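Local coordinates for ATP-dependent Clp endopeptidase (Clostridium difficile, PDB 3FES), which probably serves as the amino-terminal, adaptor- and substrate-recognising domain of ClpC, an ATP-driven unfoldase that feeds proteins to the ClpP protease, at residues A129-N132 with D133-A137; F8-R11 with A12-A15; V55-T58 with E59-E63. One frame throughout, in Å; residues are numbered along the deposited sequence.

How the interactions relate
All three interactions sit at the start of a helix in this compact, mostly helical domain, in the chain order 2, 3, 1. Interaction 2 begins helix 10-25; interactions 3 and 1 each lie where one helix ends at a glycine and the next begins, 47-55 into 59-70 and 120-129 into 132-142. These two corners belong to different Clp amino-terminal repeats of the sequence, yet they touch: V131 CG2 lies 3.4 Å from F57 CZ, and the centres of interactions 1 and 3 are 13 Å apart. Interaction 2 stands apart, its centre about 23 Å from that of interaction 1, across the centre of the chain. The paired corners thus help join the two halves of the domain.

Interaction 1 of 3, residues A129-N132 with D133-A137; sequences AGVN and DRTLA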
loop_
_atom_site.group_PDB
_atom_site.type_symbol
_atom_site.label_atom_id
_atom_site.label_comp_id
_atom_site.label_asym_id
_atom_site.label_seq_id
_atom_site.Cartn_x
_atom_site.Cartn_y
_atom_site.Cartn_z
ATOM N N ALA A 129 -11.655 -9.757 3.101
ATOM C CA ALA A 129 -10.928 -11.008 2.904
ATOM C C ALA A 129 -10.682 -11.771 4.216
ATOM O O ALA A 129 -10.276 -12.909 4.180
ATOM C CB ALA A 129 -9.575 -10.742 2.183
ATOM N N GLY A 130 -10.906 -11.126 5.356
ATOM C CA GLY A 130 -10.734 -11.770 6.659
ATOM C C GLY A 130 -9.279 -11.923 7.092
ATOM O O GLY A 130 -8.974 -12.745 7.960
ATOM N N VAL A 131 -8.380 -11.137 6.513
ATOM C CA VAL A 131 -6.971 -11.275 6.816
ATOM C C VAL A 131 -6.292 -10.043 7.375
ATOM O O VAL A 131 -5.069 -9.922 7.252
ATOM C CB VAL A 131 -6.168 -11.733 5.575
ATOM C CG1 VAL A 131 -6.566 -13.168 5.198
ATOM C CG2 VAL A 131 -6.316 -10.750 4.436
ATOM N N ASN A 132 -7.044 -9.116 7.960
ATOM C CA ASN A 132 -6.397 -7.914 8.505
ATOM C C ASN A 132 -5.369 -8.312 9.599
ATOM O O ASN A 132 -4.201 -7.960 9.516
ATOM C CB ASN A 132 -7.419 -6.878 9.034
ATOM C CG ASN A 132 -6.895 -5.423 8.925
ATOM O OD1 ASN A 132 -5.800 -5.104 9.386
ATOM N ND2 ASN A 132 -7.687 -4.542 8.284
ATOM N N ASP A 133 -5.796 -9.082 10.598
ATOM C CA ASP A 133 -4.869 -9.373 11.685
ATOM C C ASP A 133 -3.797 -10.358 11.242
ATOM O O ASP A 133 -2.712 -10.368 11.808
ATOM C CB ASP A 133 -5.599 -9.946 12.915
ATOM C CG ASP A 133 -6.338 -8.866 13.727
ATOM O OD1 ASP A 133 -6.035 -7.649 13.591
ATOM O OD2 ASP A 133 -7.210 -9.246 14.533
ATOM N N ARG A 134 -4.123 -11.229 10.282
ATOM C CA ARG A 134 -3.142 -12.185 9.762
ATOM C C ARG A 134 -2.030 -11.460 8.992
ATOM O O ARG A 134 -0.853 -11.813 9.085
ATOM C CB ARG A 134 -3.828 -13.208 8.878
ATOM C CG ARG A 134 -4.839 -14.036 9.673
ATOM C CD ARG A 134 -4.966 -15.424 9.131
ATOM N NE ARG A 134 -3.752 -16.158 9.430
ATOM C CZ ARG A 134 -3.595 -16.922 10.503
ATOM N NH1 ARG A 134 -4.587 -17.073 11.377
ATOM N NH2 ARG A 134 -2.439 -17.538 10.701
ATOM N N THR A 135 -2.429 -10.430 8.260
ATOM C CA THR A 135 -1.469 -9.587 7.510
ATOM C C THR A 135 -0.540 -8.899 8.490
ATOM O O THR A 135 0.674 -8.908 8.291
ATOM C CB THR A 135 -2.217 -8.570 6.602
ATOM O OG1 THR A 135 -3.045 -9.289 5.679
ATOM C CG2 THR A 135 -1.256 -7.709 5.818
ATOM N N LEU A 136 -1.097 -8.310 9.547
ATOM C CA LEU A 136 -0.286 -7.720 10.601
ATOM C C LEU A 136 0.710 -8.708 11.239
ATOM O O LEU A 136 1.867 -8.363 11.442
ATOM C CB LEU A 136 -1.172 -7.107 11.663
ATOM C CG LEU A 136 -0.410 -6.393 12.777
ATOM C CD1 LEU A 136 0.453 -5.281 12.236
ATOM C CD2 LEU A 136 -1.436 -5.891 13.785
ATOM N N ALA A 137 0.246 -9.904 11.572
ATOM C CA ALA A 137 1.110 -10.919 12.155
ATOM C C ALA A 137 2.265 -11.264 11.215
ATOM O O ALA A 137 3.405 -11.310 11.640
ATOM C CB ALA A 137 0.298 -12.172 12.505
HETATM O O HOH W 1 -4.905 -5.459 12.400
#
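The carbonyl oxygen of V131 takes two bonds from one residue, T135: the hydroxyl OG1 donates to V131 O at 2.6 Å, and the amide T135 N donates to the same oxygen at 2.9 Å. This is the tight corner between helices 120-129 and 132-142. The first helix closes in a Schellman motif at G130, whose phi is positive (76°), and V131 takes the N-cap position of the second. The two donors reach V131 O from opposite faces of its carbonyl plane, each tilted about 30° from it. T135 can do this because OG1 is anti to its own carbonyl carbon (chi1 -59°), which folds the hydroxyl back toward the preceding turn. One residue on, L136 N continues the helical pattern with a bond to N132 O, 3.1 Å long.

Packing across the corner is modest. The CG2 methyl of V131 lies 3.8 Å from T135 OG1, and CB of R134 comes within 3.9 Å of V131 O while its guanidinium leads off elsewhere. T135 itself is buried, with V51, L52, V55, L126 and I115 about its side chain. N132 points away from the turn, and its ND2 bonds N127 OD1 on helix 120-129. The other end of that amide is held by a water, which donates to N132 OD1 at 3.2 Å and to D133 OD1 at 2.7 Å.

Interaction 2 of 3, residues F8-R11 with A12-A15; sequences FTQR and AKKA
T9 is the N-cap of helix 10-25, the first helix of the domain, and its side chain caps the amide of A12, with F8 and K13 packing just outside. The hydroxyl T9 OG1 accepts from A12 N at 3.0 Å, with an N-H...O angle of 149°, so the side chain takes over an amide of the first turn. For this, OG1 stands between the backbone N and the carbonyl carbon of T9 (chi1 61°), which turns it toward the A12 amide, with CG2 anti to the carbonyl carbon. The same hydroxyl also rests on the methyl of A12, 3.3 Å from its CB. The regular backbone bonds start at once, K13 N to T9 O at 2.9 Å, followed by K14 N to Q10 O and A15 N to R11 O.

F8 comes in from before the cap. Its CB lies 4.0 Å from A12 CB, and the ring atom CD1 is equally near that methyl, while the rest of the ring runs away from the helix. Beside it runs the extended chain of K13: K13 CG is 4.0 Å from F8 CB, and CE reaches to 3.7 Å from F8 O. R11 points away from this turn, and its NE forms a salt bridge with E45.

The helix start is stitched to the loop before helix 107-117 by backbone bonds between T9 and I105, and a magnesium ion lies about 3 Å from the nearest atom of the T9 side chain. F8 packs on L90 and S93 of helix 84-99; F8 and A12 share I110 of helix 107-117, and A15 meets L40 and E43 of helix 33-43.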
loop_
_atom_site.group_PDB
_atom_site.type_symbol
_atom_site.label_atom_id
_atom_site.label_comp_id
_atom_site.label_asym_id
_atom_site.label_seq_id
_atom_site.Cartn_x
_atom_site.Cartn_y
_atom_site.Cartn_z
ATOM N N PHE A 8 12.541 7.252 1.472
ATOM C CA PHE A 8 12.035 5.919 1.091
ATOM C C PHE A 8 13.125 5.090 0.452
ATOM O O PHE A 8 13.990 5.641 -0.234
ATOM C CB PHE A 8 10.859 6.022 0.089
ATOM C CG PHE A 8 9.587 6.588 0.692
ATOM C CD1 PHE A 8 8.797 5.816 1.536
ATOM C CD2 PHE A 8 9.188 7.891 0.426
ATOM C CE1 PHE A 8 7.628 6.341 2.125
ATOM C CE2 PHE A 8 8.020 8.412 1.012
ATOM C CZ PHE A 8 7.257 7.645 1.859
ATOM N N THR A 9 13.059 3.762 0.614
ATOM C CA THR A 9 13.944 2.869 -0.157
ATOM C C THR A 9 13.507 2.928 -1.637
ATOM O O THR A 9 12.375 3.387 -1.962
ATOM C CB THR A 9 13.784 1.415 0.271
ATOM O OG1 THR A 9 12.426 1.032 0.016
ATOM C CG2 THR A 9 14.114 1.219 1.756
ATOM N N GLN A 10 14.402 2.508 -2.530
ATOM C CA GLN A 10 14.051 2.353 -3.940
ATOM C C GLN A 10 12.836 1.489 -4.194
ATOM O O GLN A 10 12.013 1.836 -5.033
ATOM C CB GLN A 10 15.222 1.779 -4.743
ATOM C CG GLN A 10 16.389 2.643 -4.701
ATOM C CD GLN A 10 16.049 4.026 -5.175
ATOM O OE1 GLN A 10 15.798 4.235 -6.368
ATOM N NE2 GLN A 10 16.028 4.986 -4.243
ATOM N N ARG A 11 12.709 0.386 -3.457
ATOM C CA ARG A 11 11.542 -0.513 -3.611
ATOM C C ARG A 11 10.253 0.197 -3.175
ATOM O O ARG A 11 9.218 0.016 -3.800
ATOM C CB ARG A 11 11.742 -1.844 -2.898
ATOM C CG ARG A 11 12.833 -2.750 -3.538
ATOM C CD ARG A 11 12.800 -4.143 -2.870
ATOM N NE ARG A 11 13.715 -5.067 -3.545
ATOM C CZ ARG A 11 14.898 -5.457 -3.080
ATOM N NH1 ARG A 11 15.364 -5.004 -1.909
ATOM N NH2 ARG A 11 15.640 -6.302 -3.806
ATOM N N ALA A 12 10.339 1.032 -2.147
ATOM C CA ALA A 12 9.156 1.764 -1.639
ATOM C C ALA A 12 8.752 2.853 -2.656
ATOM O O ALA A 12 7.568 3.039 -2.934
ATOM C CB ALA A 12 9.434 2.345 -0.259
ATOM N N LYS A 13 9.741 3.532 -3.235
ATOM C CA LYS A 13 9.470 4.498 -4.266
ATOM C C LYS A 13 8.779 3.791 -5.442
ATOM O O LYS A 13 7.832 4.328 -6.005
ATOM C CB LYS A 13 10.768 5.133 -4.785
ATOM C CG LYS A 13 11.300 6.220 -3.908
ATOM C CD LYS A 13 12.706 6.631 -4.410
ATOM C CE LYS A 13 13.343 7.469 -3.347
ATOM N NZ LYS A 13 14.760 7.509 -3.536
ATOM N N LYS A 14 9.251 2.601 -5.806
ATOM C CA LYS A 14 8.659 1.853 -6.919
ATOM C C LYS A 14 7.216 1.498 -6.627
ATOM O O LYS A 14 6.341 1.618 -7.501
ATOM C CB LYS A 14 9.436 0.578 -7.224
ATOM C CG LYS A 14 8.861 -0.240 -8.408
ATOM C CD LYS A 14 9.021 0.507 -9.715
ATOM C CE LYS A 14 8.850 -0.407 -10.931
ATOM N NZ LYS A 14 9.011 0.421 -12.206
ATOM N N ALA A 15 6.969 1.064 -5.403
ATOM C CA ALA A 15 5.603 0.727 -5.000
ATOM C C ALA A 15 4.649 1.912 -5.126
ATOM O O ALA A 15 3.517 1.751 -5.613
ATOM C CB ALA A 15 5.573 0.133 -3.570
#

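Interaction 3 of 3, residues V55-T58 with E59-E63; sequences VGFT and EAYLE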
loop_
_atom_site.group_PDB
_atom_site.type_symbol
_atom_site.label_atom_id
_atom_site.label_comp_id
_atom_site.label_asym_id
_atom_site.label_seq_id
_atom_site.Cartn_x
_atom_site.Cartn_y
_atom_site.Cartn_z
ATOM N N VAL A 55 -0.271 -14.211 2.621
ATOM C CA VAL A 55 -1.592 -14.331 3.204
ATOM C C VAL A 55 -2.639 -14.643 2.137
ATOM O O VAL A 55 -3.781 -14.947 2.477
ATOM C CB VAL A 55 -2.026 -13.074 4.052
ATOM C CG1 VAL A 55 -0.911 -12.647 5.029
ATOM C CG2 VAL A 55 -2.477 -11.918 3.164
ATOM N N GLY A 56 -2.271 -14.530 0.860
ATOM C CA GLY A 56 -3.165 -14.985 -0.213
ATOM C C GLY A 56 -3.631 -14.040 -1.321
ATOM O O GLY A 56 -4.319 -14.478 -2.240
ATOM N N PHE A 57 -3.287 -12.754 -1.262
ATOM C CA PHE A 57 -3.702 -11.834 -2.317
ATOM C C PHE A 57 -2.936 -12.015 -3.615
ATOM O O PHE A 57 -1.735 -12.337 -3.608
ATOM C CB PHE A 57 -3.508 -10.392 -1.891
ATOM C CG PHE A 57 -4.356 -9.992 -0.736
ATOM C CD1 PHE A 57 -3.788 -9.805 0.521
ATOM C CD2 PHE A 57 -5.729 -9.843 -0.891
ATOM C CE1 PHE A 57 -4.584 -9.436 1.593
ATOM C CE2 PHE A 57 -6.543 -9.480 0.189
ATOM C CZ PHE A 57 -5.985 -9.296 1.415
ATOM N N THR A 58 -3.621 -11.747 -4.721
ATOM C CA THR A 58 -2.975 -11.616 -6.029
ATOM C C THR A 58 -3.279 -10.228 -6.543
ATOM O O THR A 58 -4.200 -9.573 -6.044
ATOM C CB THR A 58 -3.567 -12.601 -7.056
ATOM O OG1 THR A 58 -4.990 -12.465 -7.053
ATOM C CG2 THR A 58 -3.198 -14.048 -6.706
ATOM N N GLU A 59 -2.536 -9.772 -7.548
ATOM C CA GLU A 59 -2.866 -8.505 -8.177
ATOM C C GLU A 59 -4.288 -8.491 -8.761
ATOM O O GLU A 59 -5.019 -7.503 -8.609
ATOM C CB GLU A 59 -1.885 -8.199 -9.301
ATOM C CG GLU A 59 -0.452 -8.293 -8.925
ATOM C CD GLU A 59 0.420 -7.861 -10.075
ATOM O OE1 GLU A 59 -0.152 -7.365 -11.078
ATOM O OE2 GLU A 59 1.665 -8.009 -9.974
ATOM N N ALA A 60 -4.674 -9.585 -9.432
ATOM C CA ALA A 60 -5.997 -9.702 -10.038
ATOM C C ALA A 60 -7.107 -9.595 -9.002
ATOM O O ALA A 60 -8.094 -8.897 -9.230
ATOM C CB ALA A 60 -6.126 -11.015 -10.849
ATOM N N TYR A 61 -6.942 -10.247 -7.854
ATOM C CA TYR A 61 -7.954 -10.151 -6.797
ATOM C C TYR A 61 -8.117 -8.714 -6.291
ATOM O O TYR A 61 -9.231 -8.187 -6.224
ATOM C CB TYR A 61 -7.640 -11.077 -5.628
ATOM C CG TYR A 61 -8.570 -10.887 -4.452
ATOM C CD1 TYR A 61 -9.752 -11.624 -4.343
ATOM C CD2 TYR A 61 -8.285 -9.955 -3.458
ATOM C CE1 TYR A 61 -10.619 -11.443 -3.256
ATOM C CE2 TYR A 61 -9.144 -9.764 -2.364
ATOM C CZ TYR A 61 -10.300 -10.505 -2.270
ATOM O OH TYR A 61 -11.140 -10.315 -1.193
ATOM N N LEU A 62 -7.007 -8.082 -5.931
ATOM C CA LEU A 62 -7.066 -6.706 -5.412
ATOM C C LEU A 62 -7.692 -5.720 -6.383
ATOM O O LEU A 62 -8.571 -4.937 -6.015
ATOM C CB LEU A 62 -5.671 -6.222 -5.037
ATOM C CG LEU A 62 -5.029 -6.773 -3.775
ATOM C CD1 LEU A 62 -3.712 -5.977 -3.566
ATOM C CD2 LEU A 62 -5.967 -6.603 -2.577
ATOM N N GLU A 63 -7.206 -5.747 -7.617
ATOM C CA GLU A 63 -7.804 -4.982 -8.703
ATOM C C GLU A 63 -9.296 -5.200 -8.876
ATOM O O GLU A 63 -10.047 -4.231 -8.992
ATOM C CB GLU A 63 -7.130 -5.303 -10.008
ATOM C CG GLU A 63 -6.182 -4.267 -10.442
ATOM C CD GLU A 63 -5.696 -4.512 -11.840
ATOM O OE1 GLU A 63 -5.639 -3.528 -12.612
ATOM O OE2 GLU A 63 -5.375 -5.689 -12.168
#
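T58 O accepts from L62 N at 3.2 Å, the first helical link after a short extended connection in which helix 47-55 ends in a Schellman motif at G56 (phi 123°) and F57 runs extended into the N-cap, T58. The T58 side chain completes the cap: OG1 accepts from Y61 N at 3.1 Å and also lies 3.3 Å from Y61 CB, so the hydroxyl sits close over the first turn of helix 59-70. It reaches there by taking the position between its backbone N and carbonyl carbon. The amide T58 N, by contrast, is buried with no partner in the model.

The apolar half of the contact is built on one side of the F57 ring, the CD2-CE2 side, which meets both Y61 and L62. Y61 CD2 comes at the edge of the F57 ring, in its plane, 3.6 Å from F57 CD2, and the neighbouring CE2 atoms of the two rings are 3.7 Å apart. The rings are turned 44° against each other with centroids 5.8 Å apart, an oblique pairing. Y61 gets there because its CG is anti to the backbone N (chi1 173°), which carries the ring back toward F57. L62 crosses F57 at about a right angle and brings its CD2 methyl 3.7 Å from F57 CD2, a ring atom thus shared by two neighbours.

F57 is buried: it lies on L41 of helix 33-43 and on L126 and A129 of helix 120-129, while Y61 also meets A129 and L62 packs on L41 and I125, so the start of helix 59-70 is bedded against both of those helices.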